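PDB 6PWI: putative hyaluronoglucosaminidase, which probably acts as a hexosaminidase of glycoside hydrolase family 84, its crystallised part combining a family 20-type domain, a catalytic barrel and a helical region. Local coordinates for residues S488-S492 / G609-L613; W253-P257 / I278-F282; V371-E377 / D412-F418; F329-V333 / Y347-I351; P497-F502 / Y515-I519. One frame throughout, in Å; residues are numbered along the deposited sequence.

Interaction 1: S488-S492 / G609-L613; sequences SLEES and GTRHL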
# COMPACT_ATOMS: atom_id res chain seq x y z
N SER A 488 -15.79 9.67 -5.22
CA SER A 488 -16.76 8.65 -5.57
C SER A 488 -16.03 7.56 -6.34
O SER A 488 -15.43 7.86 -7.37
CB SER A 488 -17.88 9.24 -6.41
OG SER A 488 -18.77 8.24 -6.88
N LEU A 489 -16.08 6.32 -5.83
CA LEU A 489 -15.36 5.21 -6.43
C LEU A 489 -16.34 4.07 -6.68
O LEU A 489 -17.32 3.93 -5.96
CB LEU A 489 -14.22 4.76 -5.51
CG LEU A 489 -13.16 5.82 -5.22
CD1 LEU A 489 -12.20 5.34 -4.14
CD2 LEU A 489 -12.41 6.20 -6.49
N GLU A 490 -16.04 3.25 -7.68
CA GLU A 490 -16.98 2.19 -8.01
C GLU A 490 -16.95 1.10 -6.95
O GLU A 490 -15.97 0.93 -6.24
CB GLU A 490 -16.87 1.73 -9.47
CG GLU A 490 -15.55 1.10 -9.84
CD GLU A 490 -15.44 0.70 -11.30
OE1 GLU A 490 -15.73 1.54 -12.19
OE2 GLU A 490 -15.06 -0.47 -11.55
N GLU A 491 -18.09 0.41 -6.83
CA GLU A 491 -18.39 -0.60 -5.83
C GLU A 491 -19.51 -1.46 -6.42
O GLU A 491 -20.42 -0.93 -7.04
CB GLU A 491 -18.83 0.10 -4.55
CG GLU A 491 -19.11 -0.82 -3.37
CD GLU A 491 -19.63 -0.07 -2.16
OE1 GLU A 491 -18.80 0.34 -1.31
OE2 GLU A 491 -20.87 0.12 -2.06
N SER A 492 -19.40 -2.78 -6.26
CA SER A 492 -20.41 -3.71 -6.75
C SER A 492 -20.50 -3.67 -8.28
O SER A 492 -21.59 -3.86 -8.82
CB SER A 492 -21.77 -3.43 -6.13
OG SER A 492 -21.73 -3.48 -4.71
N GLY A 609 -21.77 -1.58 1.15
CA GLY A 609 -22.74 -1.87 0.10
C GLY A 609 -23.66 -0.70 -0.21
O GLY A 609 -24.80 -0.91 -0.63
N THR A 610 -23.15 0.53 -0.06
CA THR A 610 -23.98 1.72 -0.19
C THR A 610 -24.18 2.12 -1.65
O THR A 610 -25.13 2.83 -1.96
CB THR A 610 -23.39 2.91 0.58
OG1 THR A 610 -22.00 3.01 0.27
CG2 THR A 610 -23.57 2.82 2.07
N ARG A 611 -23.28 1.73 -2.56
CA ARG A 611 -23.40 2.23 -3.92
C ARG A 611 -24.57 1.56 -4.63
O ARG A 611 -25.35 2.24 -5.30
CB ARG A 611 -22.06 2.18 -4.68
CG ARG A 611 -22.02 3.04 -5.94
CD ARG A 611 -20.72 2.87 -6.72
NE ARG A 611 -20.62 3.68 -7.94
CZ ARG A 611 -20.20 4.95 -7.99
NH1 ARG A 611 -19.85 5.59 -6.89
NH2 ARG A 611 -20.16 5.58 -9.15
N HIS A 612 -24.72 0.25 -4.46
CA HIS A 612 -25.75 -0.47 -5.21
C HIS A 612 -26.56 -1.41 -4.32
O HIS A 612 -27.75 -1.58 -4.59
CB HIS A 612 -25.17 -1.17 -6.45
CG HIS A 612 -24.62 -0.21 -7.45
ND1 HIS A 612 -25.43 0.69 -8.12
CD2 HIS A 612 -23.36 0.02 -7.88
CE1 HIS A 612 -24.69 1.43 -8.93
NE2 HIS A 612 -23.41 1.04 -8.80
N LEU A 613 -25.94 -2.00 -3.29
CA LEU A 613 -26.61 -3.05 -2.53
C LEU A 613 -27.79 -2.47 -1.75
O LEU A 613 -28.90 -3.02 -1.81
CB LEU A 613 -25.63 -3.77 -1.58
CG LEU A 613 -24.47 -4.53 -2.21
CD1 LEU A 613 -23.91 -5.57 -1.24
CD2 LEU A 613 -24.85 -5.19 -3.53
O HOH W 1 -19.14 8.22 -9.61
O HOH W 2 -22.85 -1.50 -3.44
O HOH W 3 -20.08 0.71 -9.36
O HOH W 4 -19.86 1.14 0.95

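Interaction 2: W253-P257 / I278-F282; sequences WTIHP and IIAKF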
# COMPACT_ATOMS: atom_id res chain seq x y z
N TRP A 253 11.06 8.61 10.06
CA TRP A 253 10.52 9.39 11.17
C TRP A 253 10.25 10.81 10.68
O TRP A 253 10.94 11.27 9.78
CB TRP A 253 11.48 9.35 12.37
CG TRP A 253 10.86 9.90 13.62
CD1 TRP A 253 9.95 9.27 14.43
CD2 TRP A 253 11.08 11.20 14.19
NE1 TRP A 253 9.59 10.10 15.46
CE2 TRP A 253 10.27 11.28 15.34
CE3 TRP A 253 11.88 12.29 13.84
CZ2 TRP A 253 10.24 12.42 16.15
CZ3 TRP A 253 11.86 13.42 14.65
CH2 TRP A 253 11.04 13.48 15.78
N THR A 254 9.24 11.48 11.26
CA THR A 254 8.86 12.82 10.81
C THR A 254 8.69 13.77 11.99
O THR A 254 8.51 13.33 13.13
CB THR A 254 7.56 12.80 9.99
OG1 THR A 254 6.51 12.23 10.77
CG2 THR A 254 7.71 12.05 8.68
N ILE A 255 8.70 15.08 11.70
CA ILE A 255 8.63 16.12 12.71
C ILE A 255 7.82 17.31 12.19
O ILE A 255 7.88 17.62 11.00
CB ILE A 255 10.05 16.53 13.17
CG1 ILE A 255 10.02 17.52 14.33
CG2 ILE A 255 10.89 17.05 12.00
CD1 ILE A 255 11.33 17.62 15.07
N HIS A 256 7.07 17.97 13.08
CA HIS A 256 6.37 19.22 12.80
C HIS A 256 7.02 20.36 13.59
O HIS A 256 6.55 20.70 14.67
CB HIS A 256 4.91 19.14 13.26
CG HIS A 256 4.08 18.21 12.46
ND1 HIS A 256 3.18 18.66 11.51
CD2 HIS A 256 4.01 16.86 12.45
CE1 HIS A 256 2.59 17.62 10.96
NE2 HIS A 256 3.09 16.50 11.51
N PRO A 257 8.12 20.99 13.10
CA PRO A 257 8.78 22.05 13.86
C PRO A 257 8.34 23.50 13.64
O PRO A 257 9.00 24.41 14.12
CB PRO A 257 10.22 21.90 13.38
CG PRO A 257 10.07 21.51 11.93
CD PRO A 257 8.84 20.64 11.87
N ILE A 278 16.58 20.24 17.59
CA ILE A 278 16.07 19.43 16.49
C ILE A 278 17.12 18.38 16.12
O ILE A 278 16.79 17.21 15.95
CB ILE A 278 15.58 20.28 15.29
CG1 ILE A 278 14.62 19.49 14.40
CG2 ILE A 278 16.75 20.85 14.49
CD1 ILE A 278 13.78 20.33 13.46
N ILE A 279 18.38 18.80 16.04
CA ILE A 279 19.46 17.90 15.68
C ILE A 279 19.63 16.85 16.78
O ILE A 279 19.89 15.69 16.48
CB ILE A 279 20.76 18.68 15.36
CG1 ILE A 279 20.69 19.29 13.95
CG2 ILE A 279 22.00 17.82 15.54
CD1 ILE A 279 21.74 20.33 13.67
N ALA A 280 19.44 17.25 18.04
CA ALA A 280 19.53 16.30 19.14
C ALA A 280 18.45 15.24 18.95
O ALA A 280 18.74 14.04 19.03
CB ALA A 280 19.41 17.01 20.47
N LYS A 281 17.23 15.69 18.67
CA LYS A 281 16.10 14.79 18.49
C LYS A 281 16.38 13.83 17.33
O LYS A 281 16.08 12.64 17.44
CB LYS A 281 14.80 15.56 18.27
CG LYS A 281 13.55 14.68 18.20
CD LYS A 281 13.46 13.67 19.32
CE LYS A 281 12.05 13.50 19.84
NZ LYS A 281 11.42 14.81 20.13
N PHE A 282 16.95 14.35 16.23
CA PHE A 282 17.26 13.52 15.08
C PHE A 282 18.30 12.49 15.47
O PHE A 282 18.21 11.34 15.05
CB PHE A 282 17.69 14.37 13.88
CG PHE A 282 16.58 14.95 13.03
CD1 PHE A 282 15.25 14.86 13.41
CD2 PHE A 282 16.86 15.61 11.84
CE1 PHE A 282 14.24 15.40 12.63
CE2 PHE A 282 15.86 16.15 11.06
CZ PHE A 282 14.54 16.04 11.45

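Interaction 3: V371-E377 / D412-F418; sequences VTQETFE and DPTVTNF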
# COMPACT_ATOMS: atom_id res chain seq x y z
N VAL A 371 -4.13 10.83 -9.42
CA VAL A 371 -2.83 10.94 -10.06
C VAL A 371 -3.03 11.36 -11.51
O VAL A 371 -3.53 10.58 -12.31
CB VAL A 371 -2.04 9.62 -10.00
CG1 VAL A 371 -0.70 9.77 -10.71
CG2 VAL A 371 -1.84 9.13 -8.58
N THR A 372 -2.62 12.59 -11.84
CA THR A 372 -2.77 13.08 -13.21
C THR A 372 -1.49 13.76 -13.67
O THR A 372 -0.76 14.33 -12.86
CB THR A 372 -3.93 14.09 -13.34
OG1 THR A 372 -3.58 15.29 -12.65
CG2 THR A 372 -5.25 13.56 -12.83
N GLN A 373 -1.24 13.71 -14.98
CA GLN A 373 -0.10 14.39 -15.57
C GLN A 373 -0.20 15.89 -15.29
O GLN A 373 0.81 16.52 -14.98
CB GLN A 373 -0.03 14.05 -17.06
CG GLN A 373 1.12 14.72 -17.81
CD GLN A 373 2.41 13.94 -17.82
OE1 GLN A 373 2.49 12.81 -17.32
NE2 GLN A 373 3.44 14.53 -18.40
N GLU A 374 -1.42 16.44 -15.34
CA GLU A 374 -1.63 17.88 -15.29
C GLU A 374 -1.23 18.44 -13.92
O GLU A 374 -0.60 19.50 -13.84
CB GLU A 374 -3.08 18.26 -15.62
CG GLU A 374 -3.45 18.08 -17.09
CD GLU A 374 -3.71 16.65 -17.56
OE1 GLU A 374 -3.97 15.75 -16.72
OE2 GLU A 374 -3.66 16.44 -18.79
N THR A 375 -1.61 17.74 -12.85
CA THR A 375 -1.27 18.18 -11.50
C THR A 375 0.25 18.20 -11.30
O THR A 375 0.76 19.07 -10.59
CB THR A 375 -2.03 17.38 -10.43
OG1 THR A 375 -2.04 18.22 -9.27
CG2 THR A 375 -1.41 16.05 -10.08
N PHE A 376 0.96 17.24 -11.91
CA PHE A 376 2.40 17.16 -11.77
C PHE A 376 3.08 18.23 -12.62
O PHE A 376 4.10 18.78 -12.20
CB PHE A 376 2.90 15.73 -12.00
CG PHE A 376 2.44 14.76 -10.94
CD1 PHE A 376 2.44 15.11 -9.60
CD2 PHE A 376 2.00 13.49 -11.28
CE1 PHE A 376 2.00 14.22 -8.63
CE2 PHE A 376 1.58 12.60 -10.31
CZ PHE A 376 1.57 12.97 -8.98
N GLU A 377 2.51 18.53 -13.79
CA GLU A 377 3.01 19.62 -14.63
C GLU A 377 2.92 20.93 -13.85
O GLU A 377 3.83 21.75 -13.91
CB GLU A 377 2.21 19.75 -15.93
CG GLU A 377 2.57 18.74 -17.00
CD GLU A 377 1.58 18.61 -18.16
OE1 GLU A 377 0.60 19.40 -18.22
OE2 GLU A 377 1.78 17.71 -19.01
N ASP A 412 -3.20 6.45 -12.60
CA ASP A 412 -3.12 6.50 -14.05
C ASP A 412 -1.79 5.93 -14.56
O ASP A 412 -0.72 6.50 -14.33
CB ASP A 412 -3.43 7.91 -14.57
CG ASP A 412 -3.44 8.04 -16.08
OD1 ASP A 412 -3.07 7.05 -16.78
OD2 ASP A 412 -3.80 9.13 -16.54
N PRO A 413 -1.82 4.80 -15.29
CA PRO A 413 -0.60 4.15 -15.78
C PRO A 413 0.21 4.91 -16.83
O PRO A 413 1.31 4.48 -17.17
CB PRO A 413 -1.07 2.80 -16.35
CG PRO A 413 -2.55 2.95 -16.58
CD PRO A 413 -3.04 4.04 -15.65
N THR A 414 -0.30 6.06 -17.30
CA THR A 414 0.36 6.79 -18.37
C THR A 414 1.09 8.02 -17.84
O THR A 414 1.68 8.76 -18.63
CB THR A 414 -0.64 7.26 -19.44
OG1 THR A 414 -1.52 8.20 -18.81
CG2 THR A 414 -1.40 6.13 -20.10
N VAL A 415 1.04 8.25 -16.52
CA VAL A 415 1.66 9.42 -15.91
C VAL A 415 3.11 9.09 -15.55
O VAL A 415 3.37 8.10 -14.89
CB VAL A 415 0.87 9.90 -14.68
CG1 VAL A 415 1.56 11.10 -14.03
CG2 VAL A 415 -0.57 10.24 -15.03
N THR A 416 4.03 9.98 -15.94
CA THR A 416 5.45 9.66 -15.90
C THR A 416 6.26 10.67 -15.08
O THR A 416 7.42 10.43 -14.79
CB THR A 416 6.03 9.58 -17.32
OG1 THR A 416 5.84 10.85 -17.95
CG2 THR A 416 5.38 8.51 -18.18
N ASN A 417 5.65 11.80 -14.70
CA ASN A 417 6.44 12.97 -14.33
C ASN A 417 6.46 13.19 -12.81
O ASN A 417 6.19 14.30 -12.34
CB ASN A 417 5.98 14.21 -15.10
CG ASN A 417 4.49 14.48 -14.98
OD1 ASN A 417 3.70 13.58 -14.69
ND2 ASN A 417 4.09 15.73 -15.21
N PHE A 418 6.81 12.15 -12.05
CA PHE A 418 6.81 12.27 -10.59
C PHE A 418 7.74 11.22 -9.98
O PHE A 418 8.06 10.23 -10.63
CB PHE A 418 5.38 12.25 -10.03
CG PHE A 418 4.67 10.92 -10.09
CD1 PHE A 418 4.37 10.24 -8.92
CD2 PHE A 418 4.32 10.35 -11.30
CE1 PHE A 418 3.72 9.02 -8.97
CE2 PHE A 418 3.67 9.13 -11.34
CZ PHE A 418 3.37 8.46 -10.17
O HOH W 5 -3.01 11.99 -16.70
O HOH W 6 5.88 16.88 -10.80

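Interaction 4: F329-V333 / Y347-I351; sequences FVPKV and YLKTI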
# COMPACT_ATOMS: atom_id res chain seq x y z
N PHE A 329 9.82 16.47 2.45
CA PHE A 329 9.24 17.71 2.96
C PHE A 329 7.79 17.83 2.49
O PHE A 329 7.50 17.68 1.31
CB PHE A 329 10.10 18.91 2.53
CG PHE A 329 9.63 20.26 3.02
CD1 PHE A 329 10.09 20.77 4.23
CD2 PHE A 329 8.75 21.02 2.28
CE1 PHE A 329 9.65 22.00 4.69
CE2 PHE A 329 8.31 22.25 2.75
CZ PHE A 329 8.76 22.74 3.95
N VAL A 330 6.89 18.09 3.44
CA VAL A 330 5.48 18.26 3.11
C VAL A 330 5.17 19.75 3.23
O VAL A 330 5.25 20.31 4.31
CB VAL A 330 4.57 17.42 4.03
CG1 VAL A 330 3.10 17.73 3.81
CG2 VAL A 330 4.82 15.94 3.87
N PRO A 331 4.82 20.44 2.12
CA PRO A 331 4.71 21.90 2.15
C PRO A 331 3.39 22.34 2.76
O PRO A 331 2.48 21.53 2.92
CB PRO A 331 4.81 22.25 0.66
CG PRO A 331 4.16 21.07 -0.04
CD PRO A 331 4.50 19.86 0.81
N LYS A 332 3.30 23.63 3.13
CA LYS A 332 2.07 24.18 3.67
C LYS A 332 0.99 24.20 2.59
O LYS A 332 -0.17 23.92 2.86
CB LYS A 332 2.27 25.60 4.21
CG LYS A 332 1.03 26.21 4.84
CD LYS A 332 1.13 27.70 5.07
CE LYS A 332 0.03 28.21 5.97
NZ LYS A 332 -0.09 29.69 5.88
N VAL A 333 1.42 24.53 1.37
CA VAL A 333 0.58 24.50 0.18
C VAL A 333 0.87 23.19 -0.55
O VAL A 333 1.91 23.07 -1.20
CB VAL A 333 0.91 25.72 -0.71
CG1 VAL A 333 0.30 25.63 -2.10
CG2 VAL A 333 0.55 27.04 -0.03
N TYR A 347 4.88 31.12 -2.12
CA TYR A 347 5.27 30.08 -1.19
C TYR A 347 6.01 28.96 -1.93
O TYR A 347 7.11 28.58 -1.53
CB TYR A 347 4.09 29.58 -0.36
CG TYR A 347 4.46 28.44 0.55
CD1 TYR A 347 4.88 28.67 1.85
CD2 TYR A 347 4.47 27.13 0.09
CE1 TYR A 347 5.27 27.63 2.68
CE2 TYR A 347 4.85 26.07 0.91
CZ TYR A 347 5.26 26.33 2.21
OH TYR A 347 5.64 25.30 3.01
N LEU A 348 5.41 28.45 -3.01
CA LEU A 348 5.96 27.30 -3.71
C LEU A 348 7.30 27.66 -4.36
O LEU A 348 8.22 26.85 -4.37
CB LEU A 348 4.95 26.74 -4.72
CG LEU A 348 3.69 26.09 -4.12
CD1 LEU A 348 2.73 25.66 -5.21
CD2 LEU A 348 4.03 24.91 -3.22
N LYS A 349 7.40 28.89 -4.88
CA LYS A 349 8.62 29.37 -5.51
C LYS A 349 9.75 29.37 -4.49
O LYS A 349 10.87 28.97 -4.81
CB LYS A 349 8.38 30.75 -6.13
CG LYS A 349 9.50 31.33 -6.97
CD LYS A 349 9.09 32.66 -7.58
CE LYS A 349 10.22 33.66 -7.72
NZ LYS A 349 10.94 33.50 -9.00
N THR A 350 9.44 29.79 -3.25
CA THR A 350 10.45 29.85 -2.20
C THR A 350 10.89 28.45 -1.76
O THR A 350 12.09 28.19 -1.65
CB THR A 350 9.96 30.65 -0.99
OG1 THR A 350 9.69 31.95 -1.50
CG2 THR A 350 11.02 30.76 0.09
N ILE A 351 9.90 27.60 -1.49
CA ILE A 351 10.08 26.21 -1.09
C ILE A 351 10.99 25.50 -2.09
O ILE A 351 11.82 24.69 -1.71
CB ILE A 351 8.69 25.54 -0.94
CG1 ILE A 351 8.01 25.97 0.36
CG2 ILE A 351 8.74 24.03 -1.04
CD1 ILE A 351 8.93 26.07 1.56

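Interaction 5: P497-F502 / Y515-I519; sequences PVIEEF and YSKVI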
# COMPACT_ATOMS: atom_id res chain seq x y z
N PRO A 497 -25.03 -4.77 -13.19
CA PRO A 497 -25.93 -5.01 -14.31
C PRO A 497 -27.02 -6.01 -13.93
O PRO A 497 -28.15 -5.94 -14.43
CB PRO A 497 -25.03 -5.62 -15.40
CG PRO A 497 -23.62 -5.25 -14.99
CD PRO A 497 -23.65 -5.19 -13.48
N VAL A 498 -26.67 -6.94 -13.04
CA VAL A 498 -27.58 -7.98 -12.60
C VAL A 498 -28.66 -7.35 -11.72
O VAL A 498 -29.84 -7.64 -11.90
CB VAL A 498 -26.85 -9.16 -11.92
CG1 VAL A 498 -27.81 -10.23 -11.43
CG2 VAL A 498 -25.79 -9.78 -12.82
N ILE A 499 -28.26 -6.47 -10.80
CA ILE A 499 -29.19 -5.73 -9.96
C ILE A 499 -30.14 -4.92 -10.84
O ILE A 499 -31.35 -4.92 -10.60
CB ILE A 499 -28.45 -4.84 -8.94
CG1 ILE A 499 -27.89 -5.66 -7.78
CG2 ILE A 499 -29.35 -3.72 -8.44
CD1 ILE A 499 -26.84 -4.94 -6.96
N GLU A 500 -29.59 -4.24 -11.85
CA GLU A 500 -30.37 -3.33 -12.68
C GLU A 500 -31.39 -4.11 -13.51
O GLU A 500 -32.52 -3.66 -13.65
CB GLU A 500 -29.46 -2.43 -13.51
CG GLU A 500 -28.92 -1.27 -12.70
CD GLU A 500 -27.79 -0.44 -13.30
OE1 GLU A 500 -27.35 -0.75 -14.43
OE2 GLU A 500 -27.36 0.52 -12.62
N GLU A 501 -30.98 -5.28 -14.02
CA GLU A 501 -31.86 -6.09 -14.84
C GLU A 501 -33.02 -6.63 -14.01
O GLU A 501 -34.17 -6.59 -14.45
CB GLU A 501 -31.09 -7.21 -15.55
CG GLU A 501 -31.93 -7.93 -16.58
CD GLU A 501 -32.75 -7.05 -17.53
OE1 GLU A 501 -32.44 -5.84 -17.66
OE2 GLU A 501 -33.69 -7.58 -18.16
N PHE A 502 -32.73 -7.14 -12.81
CA PHE A 502 -33.81 -7.63 -11.96
C PHE A 502 -34.79 -6.50 -11.68
O PHE A 502 -36.00 -6.71 -11.70
CB PHE A 502 -33.28 -8.30 -10.69
CG PHE A 502 -34.36 -8.96 -9.87
CD1 PHE A 502 -34.69 -10.30 -10.08
CD2 PHE A 502 -35.06 -8.24 -8.92
CE1 PHE A 502 -35.71 -10.90 -9.35
CE2 PHE A 502 -36.08 -8.85 -8.19
CZ PHE A 502 -36.40 -10.17 -8.40
N TYR A 515 -34.99 -15.02 -13.76
CA TYR A 515 -33.84 -14.19 -13.47
C TYR A 515 -33.53 -14.25 -11.98
O TYR A 515 -32.38 -14.11 -11.58
CB TYR A 515 -34.01 -12.79 -14.07
CG TYR A 515 -32.70 -12.08 -14.27
CD1 TYR A 515 -31.77 -12.55 -15.17
CD2 TYR A 515 -32.38 -10.96 -13.52
CE1 TYR A 515 -30.56 -11.91 -15.36
CE2 TYR A 515 -31.17 -10.30 -13.70
CZ TYR A 515 -30.26 -10.78 -14.62
OH TYR A 515 -29.06 -10.14 -14.79
N SER A 516 -34.55 -14.54 -11.16
CA SER A 516 -34.38 -14.55 -9.72
C SER A 516 -33.35 -15.60 -9.31
O SER A 516 -32.61 -15.40 -8.35
CB SER A 516 -35.68 -14.72 -8.99
OG SER A 516 -36.07 -16.08 -8.94
N LYS A 517 -33.29 -16.71 -10.05
CA LYS A 517 -32.29 -17.74 -9.83
C LYS A 517 -30.89 -17.15 -9.97
O LYS A 517 -30.02 -17.39 -9.13
CB LYS A 517 -32.48 -18.90 -10.81
CG LYS A 517 -33.79 -19.68 -10.72
CD LYS A 517 -34.00 -20.38 -9.41
CE LYS A 517 -34.56 -21.78 -9.59
NZ LYS A 517 -35.26 -22.26 -8.38
N VAL A 518 -30.68 -16.38 -11.04
CA VAL A 518 -29.39 -15.78 -11.35
C VAL A 518 -28.94 -14.88 -10.19
O VAL A 518 -27.81 -15.00 -9.72
CB VAL A 518 -29.42 -15.01 -12.69
CG1 VAL A 518 -28.11 -14.29 -12.98
CG2 VAL A 518 -29.81 -15.92 -13.85
N ILE A 519 -29.84 -14.01 -9.73
CA ILE A 519 -29.48 -12.98 -8.77
C ILE A 519 -29.39 -13.56 -7.37
O ILE A 519 -28.61 -13.07 -6.55
CB ILE A 519 -30.41 -11.75 -8.87
CG1 ILE A 519 -29.90 -10.59 -8.01
CG2 ILE A 519 -31.85 -12.11 -8.54
CD1 ILE A 519 -30.23 -9.22 -8.55

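Interaction 1: S488-S492 / G609-L613
Ser488 meets Arg611 through its hydroxyl: OG, placed anti to the backbone N (chi1 174°), lies in the guanidinium plane and accepts from Arg611 NH1 at 2.9 Å, with an N-H...O angle of 172°. A water bonded to both Ser488 OG and Arg611 NH2 closes a small ring along the same edge, and NH1 also forms a salt bridge with Asp479. Leu489 points away from the 609-613 loop and packs on Trp393. At Glu490 the backbone lies over one guanidinium face, CA being 3.9 Å from Arg611 NE, while the carboxylate leads off to Lys407.

Glu491 carries the centre. Its extended chain brings OE2 to the backbone of the 609-613 loop, where Arg611 N donates to it at 2.9 Å and 168°, nearly along the C-O axis. A water donates to the same OE2, accepts from His612 N at 2.8 Å and also bonds Ser492 OG. The other oxygen, OE1, takes Ser478 N and Asp479 N, and another water, which donates to OE1, links it to Thr610 OG1. Glu491 O lies at the edge of the His612 ring, 3.2 Å from His612 CD2. Ser492 ends the run with OG hydrogen-bonded to His476 ND1 and 3.7 Å from Leu613 CD2.

The contact thus joins two loops, one of which leads into helix 613-623 with His612 as its N-cap. A buried carboxylate ringed by backbone N-H groups and waters close to a helix start is probably ionised, and its charge would be spread over these donors instead of being met by the nearby arginine side chain.

Interaction 2: W253-P257 / I278-F282
The ammonium nitrogen of Lys281, NZ, is gripped by three backbone carbonyls, those of Tyr220, Trp225 and Glu227, and its chain reaches them past the indole of Trp253. A chi1 of -175° sets Lys281 CG against the indole, 3.7 Å from Trp253 CH2, and bends at chi2, chi3 and chi4 then carry NZ to the carbonyls; the two side chains cross at about a right angle. Trp253 has its own polar partner, NE1 being hydrogen-bonded to Tyr229 OH.

The rest is apolar. Phe282 and Trp253 meet rim to rim: Phe282 CE1 lies in the indole plane, 3.7 Å from Trp253 CZ3, so neither ring uses a face here. Phe282 stacks instead with Phe293 of the next strand. Ile255 CG2 reaches the same phenyl edge, 3.8 Å from Phe282 CE1, while its other branch sends CD1 to within 3.8 Å of Ile278 CG1. Pro257 CB closes the row at 3.9 Å from Ile278 CD1.

Strand 253-255 and helix 278-282 run at 162°, their axes 10.9 Å apart, as expected for a beta-alpha-beta crossover in the barrel. The strand's end leads toward the active site: His256 ND1 is hydrogen-bonded to Asp299, the predicted proton donor.

No hydrogen bond crosses between the segments, so cohesion between them rests on buried hydrocarbon and ring edges. The charge at Lys281 NZ is met by three carbonyl oxygens, which would favour its protonated form.

Interaction 3: V371-E377 / D412-F418
An offset stack of Phe376 on Phe418 joins the first turn of barrel helix 373-383 to the loop entering the last barrel strand, 418-423. The ring centroids are 4.6 Å apart and the planes 11° from parallel. Phe418 CB sits over the centre of the Phe376 ring, 3.7 Å from its centroid, a CH-pi contact; Thr375 CG2 lies over the opposite face. Val415 CG1 comes in at the ring edge, 3.7 Å from Phe376 CD2.

Alongside this apolar group, Asn417 ND2 gives a weak but straight bond to Gln373 O (3.4 Å, 179°), its amide stacked on that of Gln373 with planes 15° apart. One water bridges Gln373 N and Asp412 OD2, and another joins Phe376 O to Asn417 O. Both ends are locally braced: Thr372 OG1 caps the helix by accepting from Thr375 N, and Asp412 OD1 takes Thr414 N in an Asx turn, within a type I beta turn.

Around the stack, Met389 of strand 387-391 touches Val371 and both phenylalanines. Tyr442 of helix 433-444 packs on Val371 and Phe418, and Arg446, beyond that helix, forms a cation-pi contact with Phe418.

Interaction 4: F329-V333 / Y347-I351
Tyr347, with 86 Å² buried by the contact, lies against the end of strand 328-330 and its following loop, inside a beta-alpha-beta unit of the parallel barrel. A chi1 of 176° swings the Tyr347 ring away from its own backbone N and across to the loop. There Tyr347 OH accepts from Lys332 N at 2.9 Å, with an N-H...O angle of 175°. The same oxygen is hydrogen-bonded to Gln307 OE1 of helix 304-321, so two groups from separate elements hold the phenol. Pro331 CB lies at the ring edge, in its plane, 3.8 Å from Tyr347 CE2.

Val333 is second, with 58 Å² buried. Val333 and Tyr347 lie alongside, pointing opposite ways, with Val333 CB 3.9 Å from Tyr347 CD2. Val333 CG1 also meets Leu348 CD1 at 3.9 Å, the two side chains roughly perpendicular.

Besides the bond from its backbone N, Lys332 packs CB on the phenol, 3.6 Å from Tyr347 OH; its outer chain leads away, and the side chain lies about 7 Å from that of Asp299, the predicted proton donor. The contact therefore borders the catalytic end of the barrel. Deeper in, Phe329 belongs to the strand proper, and Phe329 CE2 lies 4.0 Å from Ile351 CD1.

Interaction 5: P497-F502 / Y515-I519
Phe502 and Ile519 form the tightly packed side of this antiparallel helix pair, in which the axes of segments 497-502 and 515-519 approach to 10.2 Å at 151°. Ile519 lies across Phe502, with Ile519 CG2 at 3.7 Å from Phe502 CD1 and Ile519 CD1 at 3.8 Å from Phe502 CB. Ser516 CB meets the phenyl edge 3.8 Å from Phe502 CE1, while its hydroxyl turns back to Leu513 O within its own helix. Phe616 of helix 613-623 touches Phe502 and Ile519, and Ile564 of helix 540-572 touches these two and Ser516, so these three residues face the interior of a helical bundle.

Val498 bridges the two sides: it lies alongside Ile519, pointing the opposite way, with Val498 CG1 3.9 Å from Ile519 CD1, and it also meets Tyr515. Toward solvent, Tyr515 and Glu501 are partly exposed and Val518 exposed. With CG trans to the backbone N (chi1 -158°), the tyrosine ring reaches across to helix 496-507, and Tyr515 OH ends 3.4 Å from Val498 CA. Glu501 lies across one face of that ring: Glu501 CG is 4.1 Å from the centroid of the Tyr515 ring and 26° off the normal, a CH-pi contact. The carboxylate plane stands nearly upright on the ring, and OE2 continues to a salt bridge with Arg504. Val518 adds little, Val518 CG1 touching Val498 CG1 at 4.4 Å.

No hydrogen bond joins the two segments. The helical hairpin is held here by hydrocarbon and aromatic contact, and at its margin the glutamate offers the tyrosine its methylene groups while its charge is paired along its own helix.

Interactions 2, 3 and 4 belong to the catalytic barrel; interaction 1 lies where the helical part meets the barrel region, and interaction 5 within the helices. Interaction 2 is wholly buried, the other four partly. Interactions 2 and 4 tie helices to strands of one sheet; their centres are about 19 Å apart, and both border the predicted proton donor. Interaction 3 lies away from that site and mixes an aromatic stack with bridging waters. Interaction 5 is nested within the chain span closed by interaction 1, and the two touch where Leu613 CD2 meets Ile499 CD1 at 4.0 Å. Interaction 1 joins loops through a carboxylate, an arginine and waters, whereas interaction 5 pairs helices through apolar side chains.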